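Local coordinates for transcriptional regulator, AraC family (Pseudomonas putida, PDB 3GRA), which probably acts as a DNA-binding transcriptional regulator, of which this chain is the DJ-1/PfpI-like part rather than the AraC-type DNA-binding domain, at residues W108-D121 and C125-S139. Residues are numbered along the deposited sequence; the frame is centred on the assembly and turned at random.
Sequences WNGAWFLGRAGVLD and CSIHPEQRASLSERS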
loop_
_atom_site.group_PDB
_atom_site.type_symbol
_atom_site.label_atom_id
_atom_site.label_comp_id
_atom_site.label_asym_id
_atom_site.label_seq_id
_atom_site.Cartn_x
_atom_site.Cartn_y
_atom_site.Cartn_z
ATOM N N TRP A 108 -5.115 -9.911 4.937
ATOM C CA TRP A 108 -3.946 -10.740 5.227
ATOM C C TRP A 108 -4.301 -11.733 6.342
ATOM O O TRP A 108 -4.712 -12.848 6.045
ATOM C CB TRP A 108 -2.738 -9.886 5.611
ATOM C CG TRP A 108 -1.447 -10.668 5.519
ATOM C CD1 TRP A 108 -0.914 -11.492 6.474
ATOM C CD2 TRP A 108 -0.606 -10.791 4.369
ATOM N NE1 TRP A 108 0.209 -12.128 5.985
ATOM C CE2 TRP A 108 0.421 -11.713 4.695
ATOM C CE3 TRP A 108 -0.615 -10.211 3.087
ATOM C CZ2 TRP A 108 1.422 -12.074 3.782
ATOM C CZ3 TRP A 108 0.390 -10.573 2.175
ATOM C CH2 TRP A 108 1.392 -11.495 2.534
ATOM N N ASN A 109 -4.155 -11.340 7.606
ATOM C CA ASN A 109 -4.543 -12.220 8.719
ATOM C C ASN A 109 -5.469 -11.536 9.710
ATOM O O ASN A 109 -5.686 -12.031 10.812
ATOM C CB ASN A 109 -3.329 -12.775 9.471
ATOM C CG ASN A 109 -2.376 -11.701 9.911
ATOM O OD1 ASN A 109 -2.786 -10.652 10.416
ATOM N ND2 ASN A 109 -1.085 -11.957 9.730
ATOM N N GLY A 110 -6.045 -10.405 9.311
ATOM C CA GLY A 110 -6.955 -9.707 10.208
ATOM C C GLY A 110 -8.092 -10.601 10.686
ATOM O O GLY A 110 -8.662 -10.385 11.750
ATOM N N ALA A 111 -8.432 -11.614 9.899
ATOM C CA ALA A 111 -9.497 -12.510 10.279
ATOM C C ALA A 111 -9.113 -13.244 11.550
ATOM O O ALA A 111 -9.976 -13.674 12.317
ATOM C CB ALA A 111 -9.797 -13.495 9.160
ATOM N N TRP A 112 -7.819 -13.399 11.792
ATOM C CA TRP A 112 -7.405 -14.065 13.034
ATOM C C TRP A 112 -8.000 -13.280 14.224
ATOM O O TRP A 112 -8.539 -13.866 15.162
ATOM C CB TRP A 112 -5.877 -14.094 13.155
ATOM C CG TRP A 112 -5.396 -14.872 14.353
ATOM C CD1 TRP A 112 -5.261 -16.229 14.454
ATOM C CD2 TRP A 112 -5.015 -14.337 15.627
ATOM N NE1 TRP A 112 -4.818 -16.569 15.713
ATOM C CE2 TRP A 112 -4.657 -15.426 16.451
ATOM C CE3 TRP A 112 -4.943 -13.040 16.152
ATOM C CZ2 TRP A 112 -4.226 -15.257 17.771
ATOM C CZ3 TRP A 112 -4.515 -12.874 17.464
ATOM C CH2 TRP A 112 -4.161 -13.978 18.258
ATOM N N PHE A 113 -7.929 -11.953 14.149
ATOM C CA PHE A 113 -8.427 -11.063 15.202
ATOM C C PHE A 113 -9.940 -11.095 15.321
ATOM O O PHE A 113 -10.490 -11.076 16.416
ATOM C CB PHE A 113 -7.933 -9.643 14.928
ATOM C CG PHE A 113 -6.434 -9.498 15.052
ATOM C CD1 PHE A 113 -5.831 -9.382 16.301
ATOM C CD2 PHE A 113 -5.625 -9.480 13.918
ATOM C CE1 PHE A 113 -4.448 -9.242 16.412
ATOM C CE2 PHE A 113 -4.244 -9.344 14.031
ATOM C CZ PHE A 113 -3.658 -9.223 15.279
ATOM N N LEU A 114 -10.624 -11.132 14.186
ATOM C CA LEU A 114 -12.080 -11.221 14.195
ATOM C C LEU A 114 -12.427 -12.586 14.791
ATOM O O LEU A 114 -13.444 -12.745 15.458
ATOM C CB LEU A 114 -12.620 -11.127 12.770
ATOM C CG LEU A 114 -12.732 -9.731 12.143
ATOM C CD1 LEU A 114 -11.490 -8.904 12.436
ATOM C CD2 LEU A 114 -12.956 -9.886 10.637
ATOM N N GLY A 115 -11.567 -13.566 14.543
ATOM C CA GLY A 115 -11.792 -14.902 15.068
ATOM C C GLY A 115 -11.716 -14.944 16.586
ATOM O O GLY A 115 -12.624 -15.447 17.249
ATOM N N ARG A 116 -10.629 -14.401 17.131
ATOM C CA ARG A 116 -10.419 -14.366 18.573
ATOM C C ARG A 116 -11.511 -13.559 19.270
ATOM O O ARG A 116 -11.895 -13.860 20.404
ATOM C CB ARG A 116 -9.054 -13.753 18.890
ATOM C CG ARG A 116 -8.663 -13.808 20.366
ATOM C CD ARG A 116 -7.353 -13.072 20.588
ATOM N NE ARG A 116 -7.506 -11.653 20.289
ATOM C CZ ARG A 116 -6.509 -10.784 20.182
ATOM N NH1 ARG A 116 -5.256 -11.174 20.347
ATOM N NH2 ARG A 116 -6.777 -9.516 19.908
ATOM N N ALA A 117 -12.003 -12.527 18.591
ATOM C CA ALA A 117 -13.050 -11.680 19.150
ATOM C C ALA A 117 -14.398 -12.407 19.221
ATOM O O ALA A 117 -15.308 -11.971 19.922
ATOM C CB ALA A 117 -13.185 -10.409 18.311
ATOM N N GLY A 118 -14.516 -13.511 18.490
ATOM C CA GLY A 118 -15.755 -14.268 18.478
ATOM C C GLY A 118 -16.818 -13.662 17.576
ATOM O O GLY A 118 -18.013 -13.841 17.815
ATOM N N VAL A 119 -16.403 -12.953 16.533
ATOM C CA VAL A 119 -17.359 -12.334 15.625
ATOM C C VAL A 119 -17.465 -13.093 14.298
ATOM O O VAL A 119 -18.162 -12.663 13.383
ATOM C CB VAL A 119 -16.983 -10.857 15.324
ATOM C CG1 VAL A 119 -16.932 -10.062 16.614
ATOM C CG2 VAL A 119 -15.632 -10.791 14.602
ATOM N N LEU A 120 -16.761 -14.212 14.189
ATOM C CA LEU A 120 -16.807 -15.029 12.979
ATOM C C LEU A 120 -17.445 -16.379 13.299
ATOM O O LEU A 120 -17.270 -17.357 12.569
ATOM C CB LEU A 120 -15.397 -15.252 12.413
ATOM C CG LEU A 120 -14.685 -14.075 11.743
ATOM C CD1 LEU A 120 -13.293 -14.508 11.314
ATOM C CD2 LEU A 120 -15.485 -13.589 10.543
ATOM N N ASP A 121 -18.184 -16.423 14.400
ATOM C CA ASP A 121 -18.852 -17.643 14.810
ATOM C C ASP A 121 -19.936 -17.992 13.823
ATOM O O ASP A 121 -20.925 -17.273 13.693
ATOM C CB ASP A 121 -19.459 -17.482 16.199
ATOM C CG ASP A 121 -18.443 -17.670 17.296
ATOM O OD1 ASP A 121 -17.241 -17.805 16.982
ATOM O OD2 ASP A 121 -18.851 -17.683 18.477
ATOM N N CYS A 125 -14.522 -17.310 6.159
ATOM C CA CYS A 125 -13.541 -16.242 6.083
ATOM C C CYS A 125 -12.312 -16.728 5.338
ATOM O O CYS A 125 -12.131 -17.927 5.116
ATOM C CB CYS A 125 -13.118 -15.768 7.486
ATOM S SG CYS A 125 -11.953 -16.875 8.372
ATOM N N SER A 126 -11.473 -15.772 4.962
ATOM C CA SER A 126 -10.225 -16.037 4.266
ATOM C C SER A 126 -9.110 -15.514 5.156
ATOM O O SER A 126 -9.221 -14.439 5.750
ATOM C CB SER A 126 -10.179 -15.310 2.913
ATOM O OG SER A 126 -10.957 -15.989 1.950
ATOM N N ILE A 127 -8.032 -16.270 5.244
ATOM C CA ILE A 127 -6.914 -15.860 6.083
ATOM C C ILE A 127 -5.627 -16.403 5.509
ATOM O O ILE A 127 -5.623 -17.435 4.856
ATOM C CB ILE A 127 -7.086 -16.412 7.531
ATOM C CG1 ILE A 127 -5.947 -15.926 8.425
ATOM C CG2 ILE A 127 -7.124 -17.929 7.501
ATOM C CD1 ILE A 127 -6.119 -16.315 9.909
ATOM N N HIS A 128 -4.535 -15.692 5.736
ATOM C CA HIS A 128 -3.255 -16.165 5.265
ATOM C C HIS A 128 -3.004 -17.528 5.920
ATOM O O HIS A 128 -3.363 -17.739 7.076
ATOM C CB HIS A 128 -2.137 -15.211 5.678
ATOM C CG HIS A 128 -0.814 -15.562 5.073
ATOM N ND1 HIS A 128 -0.418 -15.105 3.833
ATOM C CD2 HIS A 128 0.161 -16.404 5.493
ATOM C CE1 HIS A 128 0.741 -15.651 3.514
ATOM N NE2 HIS A 128 1.113 -16.445 4.504
ATOM N N PRO A 129 -2.397 -18.467 5.180
ATOM C CA PRO A 129 -2.079 -19.823 5.657
ATOM C C PRO A 129 -1.276 -19.877 6.966
ATOM O O PRO A 129 -1.510 -20.740 7.813
ATOM C CB PRO A 129 -1.308 -20.422 4.482
ATOM C CG PRO A 129 -2.007 -19.781 3.296
ATOM C CD PRO A 129 -2.080 -18.331 3.746
ATOM N N GLU A 130 -0.342 -18.947 7.134
ATOM C CA GLU A 130 0.495 -18.911 8.336
ATOM C C GLU A 130 -0.348 -18.878 9.609
ATOM O O GLU A 130 0.063 -19.418 10.641
ATOM C CB GLU A 130 1.421 -17.688 8.294
ATOM C CG GLU A 130 2.596 -17.708 9.280
ATOM C CD GLU A 130 3.604 -18.811 8.986
ATOM O OE1 GLU A 130 3.901 -19.046 7.792
ATOM O OE2 GLU A 130 4.105 -19.436 9.950
ATOM N N GLN A 131 -1.532 -18.273 9.542
ATOM C CA GLN A 131 -2.383 -18.180 10.726
ATOM C C GLN A 131 -3.643 -19.035 10.694
ATOM O O GLN A 131 -4.493 -18.919 11.569
ATOM C CB GLN A 131 -2.770 -16.718 10.986
ATOM C CG GLN A 131 -1.685 -15.865 11.663
ATOM C CD GLN A 131 -0.563 -15.450 10.718
ATOM O OE1 GLN A 131 -0.782 -14.691 9.770
ATOM N NE2 GLN A 131 0.654 -15.943 10.981
ATOM N N ARG A 132 -3.763 -19.900 9.696
ATOM C CA ARG A 132 -4.938 -20.752 9.561
ATOM C C ARG A 132 -5.094 -21.724 10.728
ATOM O O ARG A 132 -6.186 -21.881 11.282
ATOM C CB ARG A 132 -4.859 -21.529 8.243
ATOM C CG ARG A 132 -6.131 -22.251 7.819
ATOM C CD ARG A 132 -5.833 -23.187 6.650
ATOM N NE ARG A 132 -5.213 -22.480 5.533
ATOM C CZ ARG A 132 -4.286 -23.001 4.730
ATOM N NH1 ARG A 132 -3.862 -24.243 4.922
ATOM N NH2 ARG A 132 -3.789 -22.283 3.725
ATOM N N ALA A 133 -4.005 -22.376 11.111
ATOM C CA ALA A 133 -4.073 -23.341 12.206
ATOM C C ALA A 133 -4.529 -22.695 13.520
ATOM O O ALA A 133 -5.414 -23.217 14.202
ATOM C CB ALA A 133 -2.710 -24.026 12.385
ATOM N N SER A 134 -3.936 -21.553 13.865
ATOM C CA SER A 134 -4.294 -20.846 15.091
ATOM C C SER A 134 -5.744 -20.381 15.100
ATOM O O SER A 134 -6.417 -20.474 16.123
ATOM C CB SER A 134 -3.387 -19.633 15.286
ATOM O OG SER A 134 -2.026 -20.009 15.233
ATOM N N LEU A 135 -6.214 -19.872 13.959
ATOM C CA LEU A 135 -7.591 -19.387 13.823
ATOM C C LEU A 135 -8.618 -20.483 14.076
ATOM O O LEU A 135 -9.668 -20.234 14.666
ATOM C CB LEU A 135 -7.817 -18.798 12.426
ATOM C CG LEU A 135 -9.257 -18.390 12.083
ATOM C CD1 LEU A 135 -9.798 -17.450 13.160
ATOM C CD2 LEU A 135 -9.295 -17.716 10.719
ATOM N N SER A 136 -8.315 -21.692 13.612
ATOM C CA SER A 136 -9.207 -22.833 13.788
ATOM C C SER A 136 -9.167 -23.301 15.239
ATOM O O SER A 136 -10.185 -23.697 15.801
ATOM C CB SER A 136 -8.782 -23.983 12.871
ATOM O OG SER A 136 -8.862 -23.622 11.505
ATOM N N GLU A 137 -7.982 -23.245 15.838
ATOM C CA GLU A 137 -7.790 -23.656 17.227
ATOM C C GLU A 137 -8.503 -22.725 18.198
ATOM O O GLU A 137 -9.068 -23.176 19.193
ATOM C CB GLU A 137 -6.293 -23.700 17.561
ATOM C CG GLU A 137 -5.594 -24.989 17.139
ATOM C CD GLU A 137 -4.081 -24.857 17.098
ATOM O OE1 GLU A 137 -3.508 -24.202 17.996
ATOM O OE2 GLU A 137 -3.463 -25.417 16.172
ATOM N N ARG A 138 -8.482 -21.429 17.897
ATOM C CA ARG A 138 -9.121 -20.430 18.746
ATOM C C ARG A 138 -10.580 -20.172 18.399
ATOM O O ARG A 138 -11.333 -19.662 19.230
ATOM C CB ARG A 138 -8.356 -19.108 18.665
ATOM C CG ARG A 138 -6.972 -19.137 19.286
ATOM C CD ARG A 138 -6.202 -17.883 18.911
ATOM N NE ARG A 138 -4.970 -17.726 19.683
ATOM C CZ ARG A 138 -4.927 -17.362 20.960
ATOM N NH1 ARG A 138 -6.047 -17.115 21.625
ATOM N NH2 ARG A 138 -3.759 -17.237 21.570
ATOM N N SER A 139 -10.986 -20.516 17.180
ATOM C CA SER A 139 -12.365 -20.272 16.772
ATOM C C SER A 139 -12.968 -21.429 15.979
ATOM O O SER A 139 -13.194 -21.319 14.773
ATOM C CB SER A 139 -12.429 -18.986 15.944
ATOM O OG SER A 139 -13.732 -18.453 15.942
HETATM O O HOH W 1 0.657 -14.152 7.695
HETATM O O HOH W 2 -7.753 -11.982 7.056
HETATM O O HOH W 3 -15.091 -16.253 16.269
#
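Cys125 opens the contact by setting SG against Ala111 CB and Leu120 CD1, at 4.1 and 4.0 Å. This is the DJ-1/PfpI fold, related to the class I glutamine amidotransferases: helix 110-117, which follows strand 103-107, runs nearly parallel to helix 132-138, their axes 12° apart. Ile127, CG1 anti to the backbone N (chi1 -177°), sends CD1 to Trp112 CB. His128 N donates to Trp108 O over 2.9 Å, and its ring lies almost parallel to the Trp108 indole (8°) but slid aside, ND1 over the rim of one face. At the helix N-cap, Gln131 OE1 accepts from Asn109 ND2 at 2.8 Å, from above its carbonyl plane; one water joins OE1 to Trp108 NE1, while Gly80 O also takes a bond from ND2. Ser134 CB abuts the Trp112 indole edge, 3.4 Å from NE1, buried without a polar partner. Leu135 CD1 lies 3.8 Å from Gly115 CA, where a beta carbon would clash. The extended Arg138 chain crosses Trp112 with NE 3.2 Å from CZ2, its guanidinium plane steeply inclined to the ring. Replacing Trp112 by an alanine would probably open a gap between the helices, taking the indole edge from Ser134 CB and leaving the Arg138 chain without a surface to lie on. Ser139 OG, also bonded to Thr142, meets at 2.6 Å a water that donates to Gly115 O and Asp121 OD1.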